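Local coordinates for protein sulfhydryl oxidase 1 (Homo sapiens, PDB 3LLK) that probably catalyses the FAD-dependent oxidation of protein thiols to disulfides, passing the electrons to molecular oxygen, at residues V124-R135 with L246-I255. Sequence-based numbering, arbitrary orientation.
With FAD (flavin-adenine dinucleotide), chain D.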
loop_
_atom_site.group_PDB
_atom_site.type_symbol
_atom_site.label_atom_id
_atom_site.label_comp_id
_atom_site.label_asym_id
_atom_site.label_seq_id
_atom_site.Cartn_x
_atom_site.Cartn_y
_atom_site.Cartn_z
ATOM N N VAL A 124 4.349 0.667 -0.202
ATOM C CA VAL A 124 4.776 0.020 1.033
ATOM C C VAL A 124 3.577 -0.534 1.774
ATOM O O VAL A 124 3.586 -1.701 2.162
ATOM C CB VAL A 124 5.566 0.983 1.955
ATOM C CG1 VAL A 124 6.022 0.243 3.230
ATOM C CG2 VAL A 124 6.787 1.505 1.220
ATOM N N LEU A 125 2.541 0.289 1.933
ATOM C CA LEU A 125 1.316 -0.129 2.613
ATOM C C LEU A 125 0.712 -1.358 1.935
ATOM O O LEU A 125 0.389 -2.341 2.604
ATOM C CB LEU A 125 0.290 1.018 2.624
ATOM C CG LEU A 125 -1.153 0.739 3.091
ATOM C CD1 LEU A 125 -1.142 0.139 4.495
ATOM C CD2 LEU A 125 -1.974 2.040 3.083
ATOM N N PHE A 126 0.574 -1.306 0.607
ATOM C CA PHE A 126 0.004 -2.424 -0.153
ATOM C C PHE A 126 0.778 -3.736 0.058
ATOM O O PHE A 126 0.184 -4.776 0.350
ATOM C CB PHE A 126 -0.039 -2.109 -1.666
ATOM C CG PHE A 126 -1.105 -1.109 -2.076
ATOM C CD1 PHE A 126 -2.122 -0.726 -1.200
ATOM C CD2 PHE A 126 -1.081 -0.552 -3.353
ATOM C CE1 PHE A 126 -3.101 0.206 -1.595
ATOM C CE2 PHE A 126 -2.052 0.376 -3.758
ATOM C CZ PHE A 126 -3.060 0.754 -2.876
ATOM N N HIS A 127 2.097 -3.691 -0.124
ATOM C CA HIS A 127 2.927 -4.881 0.059
ATOM C C HIS A 127 2.752 -5.425 1.475
ATOM O O HIS A 127 2.619 -6.633 1.687
ATOM C CB HIS A 127 4.408 -4.558 -0.171
ATOM C CG HIS A 127 4.761 -4.314 -1.604
ATOM N ND1 HIS A 127 4.660 -5.291 -2.569
ATOM C CD2 HIS A 127 5.181 -3.196 -2.244
ATOM C CE1 HIS A 127 4.998 -4.787 -3.740
ATOM N NE2 HIS A 127 5.319 -3.518 -3.570
ATOM N N PHE A 128 2.728 -4.525 2.443
ATOM C CA PHE A 128 2.598 -4.947 3.821
ATOM C C PHE A 128 1.283 -5.670 4.043
ATOM O O PHE A 128 1.253 -6.705 4.713
ATOM C CB PHE A 128 2.736 -3.755 4.764
ATOM C CG PHE A 128 3.390 -4.101 6.070
ATOM C CD1 PHE A 128 2.763 -4.954 6.969
ATOM C CD2 PHE A 128 4.649 -3.596 6.384
ATOM C CE1 PHE A 128 3.379 -5.309 8.169
ATOM C CE2 PHE A 128 5.278 -3.941 7.582
ATOM C CZ PHE A 128 4.640 -4.801 8.477
ATOM N N LEU A 129 0.202 -5.146 3.462
ATOM C CA LEU A 129 -1.101 -5.772 3.607
ATOM C C LEU A 129 -1.084 -7.186 3.022
ATOM O O LEU A 129 -1.626 -8.098 3.633
ATOM C CB LEU A 129 -2.200 -4.928 2.934
ATOM C CG LEU A 129 -2.472 -3.568 3.599
ATOM C CD1 LEU A 129 -3.474 -2.769 2.782
ATOM C CD2 LEU A 129 -2.997 -3.792 5.016
ATOM N N THR A 130 -0.462 -7.376 1.859
ATOM C CA THR A 130 -0.421 -8.718 1.266
ATOM C C THR A 130 0.361 -9.694 2.133
ATOM O O THR A 130 -0.039 -10.859 2.293
ATOM C CB THR A 130 0.189 -8.730 -0.166
ATOM O OG1 THR A 130 1.532 -8.230 -0.143
ATOM C CG2 THR A 130 -0.654 -7.894 -1.101
ATOM N N VAL A 131 1.468 -9.226 2.702
ATOM C CA VAL A 131 2.276 -10.085 3.541
ATOM C C VAL A 131 1.566 -10.433 4.840
ATOM O O VAL A 131 1.598 -11.581 5.271
ATOM C CB VAL A 131 3.654 -9.464 3.839
ATOM C CG1 VAL A 131 4.398 -10.317 4.872
ATOM C CG2 VAL A 131 4.469 -9.396 2.538
ATOM N N GLN A 132 0.926 -9.454 5.466
ATOM C CA GLN A 132 0.195 -9.714 6.697
ATOM C C GLN A 132 -0.841 -10.813 6.441
ATOM O O GLN A 132 -1.034 -11.702 7.269
ATOM C CB GLN A 132 -0.530 -8.457 7.168
ATOM C CG GLN A 132 0.362 -7.370 7.731
ATOM C CD GLN A 132 0.711 -7.602 9.191
ATOM O OE1 GLN A 132 1.598 -8.384 9.511
ATOM N NE2 GLN A 132 0.002 -6.923 10.080
ATOM N N ALA A 133 -1.498 -10.744 5.286
ATOM C CA ALA A 133 -2.527 -11.721 4.921
ATOM C C ALA A 133 -1.957 -13.105 4.643
ATOM O O ALA A 133 -2.681 -14.102 4.716
ATOM C CB ALA A 133 -3.299 -11.237 3.686
ATOM N N ALA A 134 -0.670 -13.158 4.312
ATOM C CA ALA A 134 -0.013 -14.418 4.000
ATOM C C ALA A 134 0.602 -15.064 5.235
ATOM O O ALA A 134 0.959 -16.240 5.211
ATOM C CB ALA A 134 1.053 -14.205 2.931
ATOM N N ARG A 135 0.749 -14.292 6.302
ATOM C CA ARG A 135 1.294 -14.826 7.542
ATOM C C ARG A 135 0.079 -15.260 8.329
ATOM O O ARG A 135 -0.073 -14.933 9.504
ATOM C CB ARG A 135 2.069 -13.754 8.311
ATOM C CG ARG A 135 3.576 -13.797 8.068
ATOM C CD ARG A 135 4.264 -12.558 8.618
ATOM N NE ARG A 135 3.768 -11.349 7.968
ATOM C CZ ARG A 135 4.153 -10.120 8.288
ATOM N NH1 ARG A 135 5.039 -9.942 9.255
ATOM N NH2 ARG A 135 3.650 -9.074 7.646
ATOM N N LEU A 246 10.504 -11.279 1.395
ATOM C CA LEU A 246 9.336 -10.398 1.463
ATOM C C LEU A 246 8.625 -10.531 2.821
ATOM O O LEU A 246 8.285 -9.532 3.463
ATOM C CB LEU A 246 8.384 -10.705 0.300
ATOM C CG LEU A 246 8.893 -10.341 -1.105
ATOM C CD1 LEU A 246 8.016 -10.999 -2.147
ATOM C CD2 LEU A 246 8.893 -8.821 -1.304
ATOM N N LYS A 247 8.426 -11.766 3.273
ATOM C CA LYS A 247 7.763 -12.004 4.554
ATOM C C LYS A 247 8.568 -11.416 5.711
ATOM O O LYS A 247 8.001 -10.950 6.700
ATOM C CB LYS A 247 7.539 -13.501 4.765
ATOM C CG LYS A 247 6.458 -14.100 3.860
ATOM C CD LYS A 247 6.370 -15.622 4.034
ATOM C CE LYS A 247 5.331 -16.263 3.122
ATOM N NZ LYS A 247 3.966 -16.231 3.712
ATOM N N ALA A 248 9.891 -11.425 5.580
ATOM C CA ALA A 248 10.763 -10.868 6.608
ATOM C C ALA A 248 10.787 -9.342 6.544
ATOM O O ALA A 248 10.726 -8.667 7.570
ATOM C CB ALA A 248 12.185 -11.410 6.438
ATOM N N HIS A 249 10.880 -8.802 5.332
ATOM C CA HIS A 249 10.952 -7.356 5.137
ATOM C C HIS A 249 9.676 -6.622 5.556
ATOM O O HIS A 249 9.720 -5.647 6.320
ATOM C CB HIS A 249 11.274 -7.051 3.670
ATOM C CG HIS A 249 11.477 -5.597 3.394
ATOM N ND1 HIS A 249 12.680 -4.958 3.608
ATOM C CD2 HIS A 249 10.615 -4.641 2.969
ATOM C CE1 HIS A 249 12.550 -3.674 3.327
ATOM N NE2 HIS A 249 11.307 -3.455 2.938
ATOM N N PHE A 250 8.538 -7.084 5.059
ATOM C CA PHE A 250 7.264 -6.461 5.403
ATOM C C PHE A 250 6.626 -7.130 6.619
ATOM O O PHE A 250 5.533 -7.689 6.529
ATOM C CB PHE A 250 6.315 -6.534 4.202
ATOM C CG PHE A 250 6.801 -5.768 3.004
ATOM C CD1 PHE A 250 6.791 -4.376 3.003
ATOM C CD2 PHE A 250 7.259 -6.434 1.876
ATOM C CE1 PHE A 250 7.229 -3.654 1.886
ATOM C CE2 PHE A 250 7.700 -5.723 0.750
ATOM C CZ PHE A 250 7.683 -4.325 0.762
ATOM N N SER A 251 7.320 -7.070 7.753
ATOM C CA SER A 251 6.831 -7.672 8.994
ATOM C C SER A 251 6.884 -6.656 10.133
ATOM O O SER A 251 7.712 -5.742 10.130
ATOM C CB SER A 251 7.681 -8.895 9.368
ATOM O OG SER A 251 8.978 -8.496 9.774
ATOM N N PRO A 252 6.002 -6.811 11.130
ATOM C CA PRO A 252 5.957 -5.896 12.272
ATOM C C PRO A 252 7.304 -5.690 12.961
ATOM O O PRO A 252 7.603 -4.589 13.419
ATOM C CB PRO A 252 4.919 -6.538 13.188
ATOM C CG PRO A 252 3.981 -7.197 12.213
ATOM C CD PRO A 252 4.933 -7.825 11.223
ATOM N N SER A 253 8.119 -6.737 13.020
ATOM C CA SER A 253 9.423 -6.631 13.676
ATOM C C SER A 253 10.400 -5.761 12.900
ATOM O O SER A 253 11.353 -5.230 13.472
ATOM C CB SER A 253 10.040 -8.020 13.900
ATOM O OG SER A 253 10.315 -8.682 12.675
ATOM N N ASN A 254 10.162 -5.603 11.603
ATOM C CA ASN A 254 11.032 -4.790 10.764
ATOM C C ASN A 254 10.578 -3.331 10.687
ATOM O O ASN A 254 11.089 -2.553 9.875
ATOM C CB ASN A 254 11.106 -5.389 9.355
ATOM C CG ASN A 254 12.306 -4.896 8.582
ATOM O OD1 ASN A 254 13.401 -4.803 9.136
ATOM N ND2 ASN A 254 12.120 -4.590 7.298
ATOM N N ILE A 255 9.615 -2.955 11.524
ATOM C CA ILE A 255 9.133 -1.578 11.525
ATOM C C ILE A 255 9.834 -0.764 12.598
ATOM O O ILE A 255 9.956 -1.205 13.745
ATOM C CB ILE A 255 7.615 -1.478 11.812
ATOM C CG1 ILE A 255 6.810 -2.222 10.748
ATOM C CG2 ILE A 255 7.185 -0.016 11.806
ATOM C CD1 ILE A 255 5.319 -2.180 11.018
HETATM P PA FAD D . 8.433 3.171 -4.983
HETATM O O1A FAD D . 7.322 4.056 -4.536
HETATM O O2A FAD D . 8.431 2.459 -6.289
HETATM O O5B FAD D . 8.749 2.092 -3.889
HETATM C C5B FAD D . 8.438 2.196 -2.498
HETATM C C4B FAD D . 9.534 1.378 -1.866
HETATM O O4B FAD D . 9.014 0.022 -1.824
HETATM C C3B FAD D . 11.045 1.392 -2.187
HETATM O O3B FAD D . 11.798 2.461 -1.616
HETATM C C2B FAD D . 11.399 0.031 -1.788
HETATM O O2B FAD D . 11.766 -0.125 -0.452
HETATM C C1B FAD D . 10.148 -0.825 -2.040
HETATM N N9A FAD D . 9.998 -1.511 -3.284
HETATM C C8A FAD D . 10.491 -1.257 -4.592
HETATM N N7A FAD D . 10.185 -2.125 -5.499
HETATM C C5A FAD D . 9.442 -3.047 -4.773
HETATM C C6A FAD D . 8.860 -4.260 -5.191
HETATM N N6A FAD D . 8.969 -4.740 -6.436
HETATM N N1A FAD D . 8.177 -5.046 -4.282
HETATM C C2A FAD D . 8.091 -4.743 -2.957
HETATM N N3A FAD D . 8.670 -3.538 -2.532
HETATM C C4A FAD D . 9.339 -2.722 -3.498
HETATM N N1 FAD D . 4.307 6.650 -11.517
HETATM C C2 FAD D . 4.493 7.067 -12.818
HETATM O O2 FAD D . 5.225 8.056 -12.988
HETATM N N3 FAD D . 3.813 6.243 -13.707
HETATM C C4 FAD D . 3.011 5.111 -13.420
HETATM O O4 FAD D . 2.417 4.492 -14.364
HETATM C C4X FAD D . 2.886 4.780 -12.086
HETATM N N5 FAD D . 2.014 3.718 -11.680
HETATM C C5X FAD D . 1.742 3.392 -10.324
HETATM C C6 FAD D . 0.776 2.404 -10.056
HETATM C C7 FAD D . 0.527 2.066 -8.696
HETATM C C7M FAD D . -0.535 0.987 -8.481
HETATM C C8 FAD D . 1.232 2.700 -7.630
HETATM C C8M FAD D . 1.140 2.458 -6.137
HETATM C C9 FAD D . 2.157 3.699 -7.935
HETATM C C9A FAD D . 2.441 4.143 -9.253
HETATM N N10 FAD D . 3.379 5.153 -9.812
HETATM C C10 FAD D . 3.559 5.572 -11.104
HETATM C "C1'" FAD D . 4.312 5.697 -8.877
HETATM C "C2'" FAD D . 5.631 5.010 -8.696
HETATM O "O2'" FAD D . 5.469 3.570 -8.755
HETATM C "C3'" FAD D . 6.427 5.317 -7.464
HETATM O "O3'" FAD D . 5.634 5.092 -6.306
HETATM C "C4'" FAD D . 7.170 6.637 -7.345
HETATM O "O4'" FAD D . 7.801 6.991 -8.612
HETATM C "C5'" FAD D . 8.107 6.807 -6.229
HETATM O "O5'" FAD D . 9.174 5.878 -6.438
HETATM P P FAD D . 10.197 5.438 -5.358
HETATM O O1P FAD D . 11.452 5.359 -6.107
HETATM O O2P FAD D . 10.220 6.336 -4.173
HETATM O O3P FAD D . 9.805 3.969 -4.829
#
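The adenine end of the FAD site is walled by His127, on helix 118-134, and Phe250, where the chain leaves helix 239-249 through an inverse gamma turn. CB of His127 sits over one face of the Phe250 ring, 3.5 Å from its centroid, a CH-pi contact; His249 CD2 lies over the opposite face. The His127 and Phe250 rings run nearly parallel, at 20°, but are slid so far that they barely overlap. Adenine C2A instead lies over the centre of the His127 imidazole, 3.1 Å from NE2, which is hydrogen-bonded to His196. With CG beside the backbone N and anti to the carbonyl carbon (chi1 -63°), the Phe250 ring reaches toward the cofactor and meets it edge-on, CZ 3.5 Å from FAD N3A. Cutting Phe250 back to an alanine is likely to open a gap beside the adenine and deprive His127 CB of its aromatic partner. Further along, Val131 CG2 packs on Phe250 CB (3.8 Å), while CG1 reaches the Phe250 carbonyl. The Phe128 ring lies against the turn backbone, CZ 3.3 Å from Ser251 C, and the same CZ meets Ile255 CD1 at 3.7 Å. Such packing of aromatic residues around adenine between helices fits the FAD-binding helical fold of the Erv1/Alr sulfhydryl oxidases.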